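PDB 3OGI: putative ESAT-6-like protein 6 from Mycobacterium tuberculosis, which is probably secreted as a small helical WXG100 protein of the ESAT-6 subfamily, pairing with a partner chain of the same kind. Local coordinates for residues I17-I31 against L57-N69. Residues are numbered along the deposited sequence; the frame is centred on the assembly and turned at random.
Sequences IRAQAGLLEAEHQAI and LGRNFQVIYEQAN
Helices 17-31 and 57-66 run antiparallel, at 167° and with axes 9.9 Å apart, so that the CA atoms of Ala21 and Tyr65, and of His28 and Phe61, are near neighbours across the pair. Phe61 is the knob of the interface, set in a hole lined by Leu24, Glu25, His28 and Ile31. With CG anti to the carbonyl carbon (chi1 -82°), the phenyl group reaches across to helix 17-31, and its face is turned to His28: CB of His28 stands over the centre of the Phe61 ring, 3.5 Å from the centroid, and the two rings form an offset stack with planes at 12°. A flat imidazole suits this place, since it can stack on the phenyl ring and still donate from ND1 close to its own plane. ND1 of His28 donates to OE1 of Glu25, 2.9 Å away, with a weaker bond to OE2; together with the stack this helps hold the ring's rotation, and the nearby carboxylate would probably favour the positively charged imidazolium. CA of Gly58 comes within 4.0 Å of NE2 of His28, and with no side chain there the helix adds little bulk beside the imidazole. Such a pair of antiparallel helices is the helical hairpin of WXG100 proteins, whose connecting turn carries the family's WXG motif. Branched aliphatics pack round the aromatic pair: Leu24 brings CD1 to the edge of the Phe61 ring and CD2 against Ile64 CG2, while Ile31 CG2 meets Leu57 CD2 at 3.5 Å. Leu24, Ile31 and Ile64 also pack on the neighbouring chain. Toward residue 69 the small Ala21 and Ala68 allow the backbones to come closer: Ala21 CB rests 4.2 Å from Ala68 CB, and the Tyr65 ring turns an edge to Ala21 O. A water donates to Arg18 O and, weakly, to Asn69 O, and has a weak bond with Tyr65 OH, bridging the two segments.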
loop_
_atom_site.group_PDB
_atom_site.type_symbol
_atom_site.label_atom_id
_atom_site.label_comp_id
_atom_site.label_asym_id
_atom_site.label_seq_id
_atom_site.Cartn_x
_atom_site.Cartn_y
_atom_site.Cartn_z
ATOM N N ILE A 17 10.807 7.915 -15.249
ATOM C CA ILE A 17 11.012 6.950 -14.180
ATOM C C ILE A 17 11.389 7.637 -12.866
ATOM O O ILE A 17 11.058 7.155 -11.786
ATOM C CB ILE A 17 12.059 5.904 -14.576
ATOM C CG1 ILE A 17 11.461 4.935 -15.608
ATOM C CG2 ILE A 17 12.508 5.129 -13.375
ATOM C CD1 ILE A 17 12.486 4.034 -16.288
ATOM N N ARG A 18 12.059 8.778 -12.952
ATOM C CA ARG A 18 12.423 9.474 -11.740
ATOM C C ARG A 18 11.194 10.189 -11.208
ATOM O O ARG A 18 10.980 10.262 -9.987
ATOM C CB ARG A 18 13.580 10.445 -11.985
ATOM C CG ARG A 18 14.878 9.751 -12.381
ATOM C CD ARG A 18 16.076 10.703 -12.392
ATOM N NE ARG A 18 15.990 11.739 -13.425
ATOM C CZ ARG A 18 16.423 11.591 -14.675
ATOM N NH1 ARG A 18 16.975 10.442 -15.059
ATOM N NH2 ARG A 18 16.303 12.590 -15.544
ATOM N N ALA A 19 10.372 10.696 -12.126
ATOM C CA ALA A 19 9.172 11.410 -11.716
ATOM C C ALA A 19 8.189 10.441 -11.048
ATOM O O ALA A 19 7.588 10.768 -10.024
ATOM C CB ALA A 19 8.535 12.132 -12.889
ATOM N N GLN A 20 8.068 9.240 -11.609
ATOM C CA GLN A 20 7.190 8.208 -11.053
ATOM C C GLN A 20 7.630 7.795 -9.664
ATOM O O GLN A 20 6.800 7.645 -8.765
ATOM C CB GLN A 20 7.133 6.989 -11.962
ATOM C CG GLN A 20 6.383 7.245 -13.260
ATOM C CD GLN A 20 6.612 6.135 -14.270
ATOM O OE1 GLN A 20 7.629 5.438 -14.223
ATOM N NE2 GLN A 20 5.661 5.953 -15.179
ATOM N N ALA A 21 8.936 7.616 -9.496
ATOM C CA ALA A 21 9.518 7.297 -8.189
ATOM C C ALA A 21 9.294 8.416 -7.172
ATOM O O ALA A 21 9.102 8.153 -5.979
ATOM C CB ALA A 21 11.016 7.013 -8.319
ATOM N N GLY A 22 9.339 9.662 -7.636
ATOM C CA GLY A 22 9.038 10.774 -6.760
ATOM C C GLY A 22 7.579 10.688 -6.371
ATOM O O GLY A 22 7.217 10.875 -5.214
ATOM N N LEU A 23 6.720 10.379 -7.332
ATOM C CA LEU A 23 5.318 10.271 -6.987
ATOM C C LEU A 23 5.068 9.082 -6.054
ATOM O O LEU A 23 4.256 9.180 -5.128
ATOM C CB LEU A 23 4.416 10.283 -8.227
ATOM C CG LEU A 23 4.547 11.648 -8.935
ATOM C CD1 LEU A 23 3.677 11.787 -10.175
ATOM C CD2 LEU A 23 4.231 12.769 -7.968
ATOM N N LEU A 24 5.799 7.985 -6.251
ATOM C CA LEU A 24 5.611 6.811 -5.402
ATOM C C LEU A 24 5.902 7.164 -3.955
ATOM O O LEU A 24 5.156 6.789 -3.055
ATOM C CB LEU A 24 6.471 5.621 -5.843
ATOM C CG LEU A 24 6.195 4.298 -5.100
ATOM C CD1 LEU A 24 4.740 3.893 -5.241
ATOM C CD2 LEU A 24 7.090 3.178 -5.585
ATOM N N GLU A 25 6.973 7.914 -3.734
ATOM C CA GLU A 25 7.357 8.300 -2.381
ATOM C C GLU A 25 6.348 9.267 -1.711
ATOM O O GLU A 25 6.147 9.223 -0.477
ATOM C CB GLU A 25 8.781 8.871 -2.380
ATOM C CG GLU A 25 9.361 9.141 -0.992
ATOM C CD GLU A 25 9.321 7.930 -0.051
ATOM O OE1 GLU A 25 9.182 6.777 -0.526
ATOM O OE2 GLU A 25 9.442 8.148 1.177
ATOM N N ALA A 26 5.719 10.139 -2.503
ATOM C CA ALA A 26 4.638 10.952 -1.945
ATOM C C ALA A 26 3.534 10.013 -1.464
ATOM O O ALA A 26 2.961 10.187 -0.389
ATOM C CB ALA A 26 4.091 11.966 -2.967
ATOM N N GLU A 27 3.260 8.991 -2.255
ATOM C CA GLU A 27 2.215 8.058 -1.866
ATOM C C GLU A 27 2.571 7.292 -0.577
ATOM O O GLU A 27 1.732 7.076 0.286
ATOM C CB GLU A 27 1.885 7.090 -3.008
ATOM C CG GLU A 27 0.929 5.988 -2.558
ATOM C CD GLU A 27 -0.382 6.523 -1.983
ATOM O OE1 GLU A 27 -0.620 7.747 -2.042
ATOM O OE2 GLU A 27 -1.176 5.716 -1.461
ATOM N N HIS A 28 3.826 6.883 -0.473
ATOM C CA HIS A 28 4.355 6.252 0.723
ATOM C C HIS A 28 4.168 7.168 1.934
ATOM O O HIS A 28 3.751 6.735 3.014
ATOM C CB HIS A 28 5.837 5.968 0.490
ATOM C CG HIS A 28 6.584 5.545 1.710
ATOM N ND1 HIS A 28 7.925 5.815 1.884
ATOM C CD2 HIS A 28 6.192 4.857 2.809
ATOM C CE1 HIS A 28 8.321 5.330 3.048
ATOM N NE2 HIS A 28 7.290 4.742 3.627
ATOM N N GLN A 29 4.474 8.442 1.752
ATOM C CA GLN A 29 4.324 9.387 2.843
ATOM C C GLN A 29 2.850 9.560 3.176
ATOM O O GLN A 29 2.479 9.646 4.339
ATOM C CB GLN A 29 4.984 10.716 2.498
ATOM C CG GLN A 29 6.489 10.602 2.375
ATOM C CD GLN A 29 7.119 11.745 1.559
ATOM O OE1 GLN A 29 6.426 12.646 1.044
ATOM N NE2 GLN A 29 8.441 11.704 1.442
ATOM N N ALA A 30 2.012 9.580 2.149
ATOM C CA ALA A 30 0.572 9.632 2.362
ATOM C C ALA A 30 0.119 8.432 3.215
ATOM O O ALA A 30 -0.671 8.571 4.157
ATOM C CB ALA A 30 -0.174 9.664 1.026
ATOM N N ILE A 31 0.631 7.257 2.894
ATOM C CA ILE A 31 0.288 6.066 3.666
ATOM C C ILE A 31 0.723 6.174 5.131
ATOM O O ILE A 31 -0.048 5.884 6.035
ATOM C CB ILE A 31 0.829 4.790 3.006
ATOM C CG1 ILE A 31 0.030 4.503 1.721
ATOM C CG2 ILE A 31 0.762 3.605 3.992
ATOM C CD1 ILE A 31 0.707 3.541 0.773
ATOM N N LEU A 57 7.056 -1.569 5.440
ATOM C CA LEU A 57 6.535 -0.698 4.417
ATOM C C LEU A 57 7.709 0.085 3.830
ATOM O O LEU A 57 7.966 0.045 2.621
ATOM C CB LEU A 57 5.528 0.258 5.046
ATOM C CG LEU A 57 4.648 0.994 4.059
ATOM C CD1 LEU A 57 3.768 -0.005 3.360
ATOM C CD2 LEU A 57 3.816 2.041 4.784
ATOM N N GLY A 58 8.436 0.770 4.709
ATOM C CA GLY A 58 9.591 1.548 4.313
ATOM C C GLY A 58 10.553 0.786 3.428
ATOM O O GLY A 58 10.924 1.271 2.366
ATOM N N ARG A 59 10.945 -0.409 3.861
ATOM C CA ARG A 59 11.945 -1.207 3.152
ATOM C C ARG A 59 11.575 -1.377 1.702
ATOM O O ARG A 59 12.413 -1.183 0.816
ATOM C CB ARG A 59 12.101 -2.596 3.775
ATOM C CG ARG A 59 12.761 -2.619 5.137
ATOM C CD ARG A 59 12.892 -4.053 5.658
ATOM N NE ARG A 59 13.176 -4.092 7.094
ATOM C CZ ARG A 59 14.398 -4.082 7.622
ATOM N NH1 ARG A 59 15.465 -4.034 6.832
ATOM N NH2 ARG A 59 14.556 -4.122 8.942
ATOM N N ASN A 60 10.316 -1.746 1.464
ATOM C CA ASN A 60 9.862 -2.044 0.110
ATOM C C ASN A 60 9.832 -0.821 -0.793
ATOM O O ASN A 60 10.275 -0.874 -1.937
ATOM C CB ASN A 60 8.511 -2.740 0.137
ATOM C CG ASN A 60 8.600 -4.125 0.730
ATOM O OD1 ASN A 60 9.012 -5.073 0.062
ATOM N ND2 ASN A 60 8.228 -4.250 1.994
ATOM N N PHE A 61 9.320 0.286 -0.277
ATOM C CA PHE A 61 9.391 1.520 -1.030
ATOM C C PHE A 61 10.844 1.856 -1.287
ATOM O O PHE A 61 11.205 2.183 -2.404
ATOM C CB PHE A 61 8.704 2.658 -0.302
ATOM C CG PHE A 61 7.214 2.684 -0.491
ATOM C CD1 PHE A 61 6.658 3.227 -1.645
ATOM C CD2 PHE A 61 6.367 2.176 0.486
ATOM C CE1 PHE A 61 5.299 3.266 -1.820
ATOM C CE2 PHE A 61 5.006 2.213 0.319
ATOM C CZ PHE A 61 4.466 2.761 -0.845
ATOM N N GLN A 62 11.690 1.751 -0.266
ATOM C CA GLN A 62 13.096 2.079 -0.463
ATOM C C GLN A 62 13.713 1.231 -1.579
ATOM O O GLN A 62 14.475 1.742 -2.407
ATOM C CB GLN A 62 13.896 1.973 0.837
ATOM C CG GLN A 62 15.285 2.607 0.760
ATOM C CD GLN A 62 15.279 3.976 0.064
ATOM O OE1 GLN A 62 16.157 4.275 -0.755
ATOM N NE2 GLN A 62 14.291 4.813 0.394
ATOM N N VAL A 63 13.362 -0.050 -1.628
ATOM C CA VAL A 63 13.850 -0.899 -2.704
ATOM C C VAL A 63 13.399 -0.372 -4.060
ATOM O O VAL A 63 14.166 -0.354 -5.018
ATOM C CB VAL A 63 13.371 -2.343 -2.569
ATOM C CG1 VAL A 63 13.538 -3.080 -3.900
ATOM C CG2 VAL A 63 14.120 -3.045 -1.476
ATOM N N ILE A 64 12.146 0.048 -4.153
ATOM C CA ILE A 64 11.657 0.535 -5.434
ATOM C C ILE A 64 12.409 1.805 -5.790
ATOM O O ILE A 64 12.918 1.934 -6.894
ATOM C CB ILE A 64 10.135 0.791 -5.425
ATOM C CG1 ILE A 64 9.371 -0.529 -5.246
ATOM C CG2 ILE A 64 9.714 1.511 -6.702
ATOM C CD1 ILE A 64 7.852 -0.359 -5.017
ATOM N N TYR A 65 12.494 2.724 -4.831
ATOM C CA TYR A 65 13.158 4.004 -5.027
ATOM C C TYR A 65 14.600 3.794 -5.462
ATOM O O TYR A 65 15.073 4.457 -6.382
ATOM C CB TYR A 65 13.101 4.865 -3.748
ATOM C CG TYR A 65 13.344 6.351 -3.995
ATOM C CD1 TYR A 65 14.603 6.917 -3.804
ATOM C CD2 TYR A 65 12.310 7.184 -4.435
ATOM C CE1 TYR A 65 14.828 8.279 -4.042
ATOM C CE2 TYR A 65 12.526 8.545 -4.674
ATOM C CZ TYR A 65 13.786 9.087 -4.479
ATOM O OH TYR A 65 14.001 10.433 -4.715
ATOM N N GLU A 66 15.294 2.868 -4.807
ATOM C CA GLU A 66 16.694 2.589 -5.130
ATOM C C GLU A 66 16.859 2.259 -6.605
ATOM O O GLU A 66 17.646 2.895 -7.304
ATOM C CB GLU A 66 17.260 1.444 -4.268
ATOM C CG GLU A 66 17.815 1.870 -2.901
ATOM C CD GLU A 66 18.104 0.689 -1.959
ATOM O OE1 GLU A 66 18.004 -0.484 -2.394
ATOM O OE2 GLU A 66 18.426 0.937 -0.776
ATOM N N GLN A 67 16.102 1.273 -7.075
ATOM C CA GLN A 67 16.268 0.752 -8.429
ATOM C C GLN A 67 15.898 1.740 -9.532
ATOM O O GLN A 67 16.064 1.452 -10.715
ATOM C CB GLN A 67 15.453 -0.528 -8.594
ATOM C CG GLN A 67 15.812 -1.617 -7.597
ATOM C CD GLN A 67 17.188 -2.214 -7.844
ATOM O OE1 GLN A 67 18.087 -1.546 -8.360
ATOM N NE2 GLN A 67 17.355 -3.483 -7.479
ATOM N N ALA A 68 15.395 2.904 -9.145
ATOM C CA ALA A 68 14.942 3.886 -10.120
ATOM C C ALA A 68 15.628 5.235 -9.923
ATOM O O ALA A 68 15.558 6.114 -10.786
ATOM C CB ALA A 68 13.434 4.036 -10.049
ATOM N N ASN A 69 16.282 5.389 -8.775
ATOM C CA ASN A 69 17.099 6.566 -8.495
ATOM C C ASN A 69 16.308 7.874 -8.538
ATOM O O ASN A 69 15.322 8.045 -7.816
ATOM C CB ASN A 69 18.281 6.621 -9.466
ATOM C CG ASN A 69 19.057 5.308 -9.526
ATOM O OD1 ASN A 69 18.531 4.277 -9.965
ATOM N ND2 ASN A 69 20.320 5.348 -9.102
HETATM O O HOH W 1 12.962 10.386 -7.865
#